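Long-range contacts in geranylgeranyl Pyrophosphate Synthetase (Geoglobus acetivorans, PDB 5JFQ), which builds geranylgeranyl diphosphate, with some farnesyl diphosphate, by magnesium-dependent addition of isopentenyl diphosphate units to dimethylallyl diphosphate: residues B[17-22]-B[66-71]; B[70-75]-B[120-125]. All blocks are in the same frame, centred on the assembly; numbering follows the deposited sequence.

Contact 1: B[17-22]-B[66-71]; sequences NEKIEE and AIHAAI
The chi1 of Lys19 (-104°), off the usual staggered positions, puts CG on Ile67, while a bend at chi2 sets CD off on a new course, beyond which the extended end carries NZ to His68. On the facing helix, Ile71 has CG1 anti to its own carbonyl carbon (chi1 -61°), which brings this methylene to 3.8 Å from CB of Lys19. Further along the lysine, CG rests against CG1 of Ile67 at 3.4 Å, and the two side chains cross obliquely. CD1 of Ile71 turns to the neighbouring residue and meets CG1 of Ile20 at 3.7 Å, an apolar contact. Here helix 9-23 crosses the first turn of helix 67-88 at -78°, with the axes of the short segments 10.1 Å apart, in the largely alpha-helical isoprenoid synthase fold. Helix 67-88 later carries Asp84 and Asp88, which probably bind magnesium, and His77, a likely isopentenyl diphosphate ligand whose side chain is about 10 Å from that of Ile20. At the outer border of the patch, Lys19 NZ comes within 3.7 Å of His68 CE1, obliquely to the ring, and forms a salt bridge with Glu22 OE2 (3.2 Å from Lys19 NZ), in which the hydrogen bond is weak. An alanine here would probably leave the Glu22 carboxylate without this positive mate and open a gap where CG packs on Ile67 and NZ nears His68, although CB would still touch both isoleucines. Around it, Leu15 touches Ile67, Val16 and Leu23 touch Ile71, and Leu53 of helix 47-58 also touches Ile67.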
loop_
_atom_site.group_PDB
_atom_site.type_symbol
_atom_site.label_atom_id
_atom_site.label_comp_id
_atom_site.label_asym_id
_atom_site.label_seq_id
_atom_site.Cartn_x
_atom_site.Cartn_y
_atom_site.Cartn_z
ATOM N N ASN B 17 -7.075 -7.560 -20.056
ATOM C CA ASN B 17 -7.500 -8.686 -19.224
ATOM C C ASN B 17 -6.638 -9.913 -19.445
ATOM O O ASN B 17 -6.502 -10.744 -18.538
ATOM C CB ASN B 17 -8.954 -9.046 -19.500
ATOM C CG ASN B 17 -9.872 -7.931 -19.193
ATOM O OD1 ASN B 17 -9.857 -7.385 -18.091
ATOM N ND2 ASN B 17 -10.663 -7.545 -20.174
ATOM N N GLU B 18 -6.093 -10.070 -20.650
ATOM C CA GLU B 18 -5.171 -11.169 -20.892
ATOM C C GLU B 18 -3.890 -10.975 -20.094
ATOM O O GLU B 18 -3.402 -11.913 -19.451
ATOM C CB GLU B 18 -4.893 -11.289 -22.386
ATOM C CG GLU B 18 -6.119 -11.723 -23.180
ATOM C CD GLU B 18 -5.942 -11.601 -24.692
ATOM O OE1 GLU B 18 -6.970 -11.567 -25.413
ATOM O OE2 GLU B 18 -4.777 -11.547 -25.153
ATOM N N LYS B 19 -3.359 -9.752 -20.085
ATOM C CA LYS B 19 -2.183 -9.463 -19.274
ATOM C C LYS B 19 -2.497 -9.549 -17.784
ATOM O O LYS B 19 -1.682 -10.043 -17.000
ATOM C CB LYS B 19 -1.627 -8.087 -19.633
ATOM C CG LYS B 19 -0.384 -8.167 -20.481
ATOM C CD LYS B 19 0.785 -8.731 -19.678
ATOM C CE LYS B 19 2.056 -8.897 -20.531
ATOM N NZ LYS B 19 3.287 -9.145 -19.700
ATOM N N ILE B 20 -3.668 -9.076 -17.369
ATOM C CA ILE B 20 -4.056 -9.227 -15.970
ATOM C C ILE B 20 -4.008 -10.692 -15.562
ATOM O O ILE B 20 -3.387 -11.053 -14.552
ATOM C CB ILE B 20 -5.448 -8.626 -15.721
ATOM C CG1 ILE B 20 -5.354 -7.110 -15.569
ATOM C CG2 ILE B 20 -6.068 -9.243 -14.489
ATOM C CD1 ILE B 20 -6.633 -6.391 -15.909
ATOM N N GLU B 21 -4.644 -11.565 -16.353
ATOM C CA GLU B 21 -4.628 -12.980 -16.013
ATOM C C GLU B 21 -3.255 -13.601 -16.167
ATOM O O GLU B 21 -3.033 -14.709 -15.670
ATOM C CB GLU B 21 -5.647 -13.738 -16.857
ATOM C CG GLU B 21 -6.902 -13.979 -16.052
ATOM C CD GLU B 21 -8.101 -14.328 -16.903
ATOM O OE1 GLU B 21 -7.930 -14.843 -18.023
ATOM O OE2 GLU B 21 -9.236 -14.038 -16.439
ATOM N N GLU B 22 -2.326 -12.904 -16.800
ATOM C CA GLU B 22 -0.967 -13.412 -16.893
ATOM C C GLU B 22 -0.086 -12.893 -15.761
ATOM O O GLU B 22 0.760 -13.630 -15.246
ATOM C CB GLU B 22 -0.375 -13.033 -18.248
ATOM C CG GLU B 22 1.080 -13.347 -18.393
ATOM C CD GLU B 22 1.641 -12.739 -19.659
ATOM O OE1 GLU B 22 0.868 -12.613 -20.639
ATOM O OE2 GLU B 22 2.837 -12.362 -19.668
ATOM N N ALA B 66 3.839 -0.264 -23.101
ATOM C CA ALA B 66 3.161 0.428 -22.012
ATOM C C ALA B 66 2.236 -0.484 -21.211
ATOM O O ALA B 66 1.541 -0.005 -20.308
ATOM C CB ALA B 66 2.368 1.613 -22.561
ATOM N N ILE B 67 2.229 -1.786 -21.504
ATOM C CA ILE B 67 1.219 -2.658 -20.926
ATOM C C ILE B 67 1.431 -2.816 -19.422
ATOM O O ILE B 67 0.457 -2.879 -18.652
ATOM C CB ILE B 67 1.197 -4.009 -21.659
ATOM C CG1 ILE B 67 -0.001 -4.830 -21.199
ATOM C CG2 ILE B 67 2.473 -4.798 -21.401
ATOM C CD1 ILE B 67 -1.311 -4.371 -21.792
ATOM N N HIS B 68 2.692 -2.856 -18.970
ATOM C CA HIS B 68 2.946 -3.055 -17.548
ATOM C C HIS B 68 2.437 -1.859 -16.734
ATOM O O HIS B 68 1.769 -2.036 -15.701
ATOM C CB HIS B 68 4.438 -3.308 -17.310
ATOM C CG HIS B 68 4.939 -4.601 -17.892
ATOM N ND1 HIS B 68 4.936 -5.790 -17.191
ATOM C CD2 HIS B 68 5.462 -4.889 -19.110
ATOM C CE1 HIS B 68 5.426 -6.755 -17.953
ATOM N NE2 HIS B 68 5.749 -6.233 -19.123
ATOM N N ALA B 69 2.698 -0.638 -17.210
ATOM C CA ALA B 69 2.094 0.542 -16.607
ATOM C C ALA B 69 0.572 0.527 -16.718
ATOM O O ALA B 69 -0.123 1.051 -15.836
ATOM C CB ALA B 69 2.647 1.793 -17.259
ATOM N N ALA B 70 0.026 -0.045 -17.786
ATOM C CA ALA B 70 -1.424 -0.155 -17.845
ATOM C C ALA B 70 -1.926 -1.120 -16.778
ATOM O O ALA B 70 -2.857 -0.809 -16.029
ATOM C CB ALA B 70 -1.873 -0.592 -19.238
ATOM N N ILE B 71 -1.307 -2.294 -16.680
ATOM C CA ILE B 71 -1.720 -3.226 -15.643
ATOM C C ILE B 71 -1.453 -2.637 -14.263
ATOM O O ILE B 71 -2.245 -2.835 -13.333
ATOM C CB ILE B 71 -1.017 -4.581 -15.859
ATOM C CG1 ILE B 71 -1.416 -5.145 -17.222
ATOM C CG2 ILE B 71 -1.349 -5.581 -14.751
ATOM C CD1 ILE B 71 -2.917 -5.096 -17.476
#

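Contact 2: B[70-75]-B[120-125]; sequences AIAIET and FEILSM
Ile122 projects into a shallow hollow formed by Ile71, Ala72 and Thr75, and its two branches lie over different parts of it. CG2, anti to the backbone N of Ile122, settles beside the base of Ile71, 4.0 Å from its CB, and also lies 4.1 Å from the backbone N of Ala72. The other branch is extended (chi2 163°), and its tip, CD1, comes to 3.9 Å from Ile71 CG2 and brushes Thr75 OG1 at 4.2 Å. Next to this bulky wedge is a much smaller bump: the methyl of Ala72 fits against the backbone of the partner helix, with its CB 3.7 Å from Leu123 N and 3.8 Å from Leu123 CB. Because a methyl is all that Ala72 puts forward, the two helices can come close, and the CA atoms of Ala72 and Leu123 are 5.3 Å apart. Beyond its CB, Leu123 packs on Val137, Leu140 and Ile186 of helices 130-159 and 165-190. The contact thus joins helix 67-88 to the C-terminal part of helix 105-123 within the helical bundle of the prenyl synthase fold. The same helix reaches the second subunit: the Phe120 ring stacks on Phe120 of that subunit, and Glu121 forms a salt bridge with Arg142 of the second subunit. The contact between the segments is almost wholly hydrocarbon, so what holds them here is probably shape and burial of apolar surface more than directional bonds.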
loop_
_atom_site.group_PDB
_atom_site.type_symbol
_atom_site.label_atom_id
_atom_site.label_comp_id
_atom_site.label_asym_id
_atom_site.label_seq_id
_atom_site.Cartn_x
_atom_site.Cartn_y
_atom_site.Cartn_z
ATOM N N ALA B 70 0.026 -0.045 -17.786
ATOM C CA ALA B 70 -1.424 -0.155 -17.845
ATOM C C ALA B 70 -1.926 -1.120 -16.778
ATOM O O ALA B 70 -2.857 -0.809 -16.029
ATOM C CB ALA B 70 -1.873 -0.592 -19.238
ATOM N N ILE B 71 -1.307 -2.294 -16.680
ATOM C CA ILE B 71 -1.720 -3.226 -15.643
ATOM C C ILE B 71 -1.453 -2.637 -14.263
ATOM O O ILE B 71 -2.245 -2.835 -13.333
ATOM C CB ILE B 71 -1.017 -4.581 -15.859
ATOM C CG1 ILE B 71 -1.416 -5.145 -17.222
ATOM C CG2 ILE B 71 -1.349 -5.581 -14.751
ATOM C CD1 ILE B 71 -2.917 -5.096 -17.476
ATOM N N ALA B 72 -0.369 -1.869 -14.106
ATOM C CA ALA B 72 -0.041 -1.369 -12.775
ATOM C C ALA B 72 -1.079 -0.374 -12.291
ATOM O O ALA B 72 -1.499 -0.422 -11.131
ATOM C CB ALA B 72 1.345 -0.730 -12.755
ATOM N N ILE B 73 -1.498 0.532 -13.163
ATOM C CA ILE B 73 -2.489 1.520 -12.774
ATOM C C ILE B 73 -3.837 0.859 -12.497
ATOM O O ILE B 73 -4.527 1.219 -11.534
ATOM C CB ILE B 73 -2.571 2.604 -13.853
ATOM C CG1 ILE B 73 -1.269 3.399 -13.822
ATOM C CG2 ILE B 73 -3.808 3.473 -13.650
ATOM C CD1 ILE B 73 -1.336 4.685 -14.562
ATOM N N GLU B 74 -4.226 -0.133 -13.304
ATOM C CA GLU B 74 -5.467 -0.849 -13.013
ATOM C C GLU B 74 -5.380 -1.548 -11.669
ATOM O O GLU B 74 -6.369 -1.617 -10.926
ATOM C CB GLU B 74 -5.786 -1.872 -14.100
ATOM C CG GLU B 74 -7.072 -2.670 -13.847
ATOM C CD GLU B 74 -8.344 -1.850 -14.028
ATOM O OE1 GLU B 74 -8.253 -0.683 -14.439
ATOM O OE2 GLU B 74 -9.442 -2.371 -13.756
ATOM N N THR B 75 -4.196 -2.059 -11.340
ATOM C CA THR B 75 -3.985 -2.691 -10.048
ATOM C C THR B 75 -4.166 -1.689 -8.913
ATOM O O THR B 75 -4.834 -1.986 -7.912
ATOM C CB THR B 75 -2.595 -3.329 -10.032
ATOM O OG1 THR B 75 -2.416 -4.069 -11.245
ATOM C CG2 THR B 75 -2.422 -4.261 -8.836
ATOM N N PHE B 120 3.408 -1.873 -7.990
ATOM C CA PHE B 120 4.757 -1.372 -8.159
ATOM C C PHE B 120 5.692 -2.449 -8.699
ATOM O O PHE B 120 6.653 -2.128 -9.404
ATOM C CB PHE B 120 5.251 -0.791 -6.848
ATOM C CG PHE B 120 4.654 0.536 -6.551
ATOM C CD1 PHE B 120 5.139 1.678 -7.174
ATOM C CD2 PHE B 120 3.561 0.642 -5.706
ATOM C CE1 PHE B 120 4.581 2.903 -6.927
ATOM C CE2 PHE B 120 2.982 1.881 -5.449
ATOM C CZ PHE B 120 3.490 3.016 -6.052
ATOM N N GLU B 121 5.423 -3.724 -8.416
ATOM C CA GLU B 121 6.261 -4.747 -9.014
ATOM C C GLU B 121 5.979 -4.860 -10.502
ATOM O O GLU B 121 6.895 -5.090 -11.302
ATOM C CB GLU B 121 6.053 -6.096 -8.335
ATOM C CG GLU B 121 6.935 -7.170 -8.911
ATOM C CD GLU B 121 6.665 -8.544 -8.364
ATOM O OE1 GLU B 121 5.809 -8.683 -7.471
ATOM O OE2 GLU B 121 7.320 -9.494 -8.839
ATOM N N ILE B 122 4.720 -4.682 -10.899
ATOM C CA ILE B 122 4.403 -4.782 -12.316
ATOM C C ILE B 122 4.946 -3.571 -13.068
ATOM O O ILE B 122 5.614 -3.715 -14.096
ATOM C CB ILE B 122 2.894 -4.968 -12.509
ATOM C CG1 ILE B 122 2.500 -6.347 -11.970
ATOM C CG2 ILE B 122 2.534 -4.806 -13.987
ATOM C CD1 ILE B 122 0.996 -6.513 -11.723
ATOM N N LEU B 123 4.699 -2.364 -12.546
ATOM C CA LEU B 123 5.251 -1.162 -13.156
ATOM C C LEU B 123 6.738 -1.319 -13.441
ATOM O O LEU B 123 7.203 -0.985 -14.533
ATOM C CB LEU B 123 5.014 0.052 -12.257
ATOM C CG LEU B 123 5.645 1.362 -12.740
ATOM C CD1 LEU B 123 5.147 1.716 -14.112
ATOM C CD2 LEU B 123 5.323 2.480 -11.784
ATOM N N SER B 124 7.489 -1.862 -12.478
ATOM C CA SER B 124 8.935 -1.974 -12.564
ATOM C C SER B 124 9.384 -2.954 -13.633
ATOM O O SER B 124 10.573 -2.964 -13.975
ATOM C CB SER B 124 9.513 -2.394 -11.208
ATOM O OG SER B 124 9.414 -3.802 -11.018
ATOM N N MET B 125 8.480 -3.784 -14.145
ATOM C CA MET B 125 8.810 -4.695 -15.231
ATOM C C MET B 125 8.847 -4.007 -16.586
ATOM O O MET B 125 9.106 -4.681 -17.588
ATOM C CB MET B 125 7.797 -5.832 -15.312
ATOM C CG MET B 125 7.615 -6.620 -14.057
ATOM S SD MET B 125 6.261 -7.792 -14.296
ATOM C CE MET B 125 5.969 -8.325 -12.620
#

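Contacts 1 and 2 lie with their centres about 8 Å apart, on the same side of the chain's centre; their segments overlap at Ala70 and Ile71, and Ile71 is the residue that takes part in both. Helix 67-88 is common to both: helix 9-23 precedes it in the chain, helix 105-123 follows it, and both partner helices meet at Ile71, Lys19 and Ile20 on its CG1–CD1 branch and Ile122 on CB and CG2. The two patches also touch directly, as through Ala69 CB and Leu123 CD1 at 4.0 Å. Helix 67-88, which farther on carries the probable magnesium ligands Asp84 and Asp88, is thereby in contact with both the N-terminal helix and a helix that reaches the second subunit.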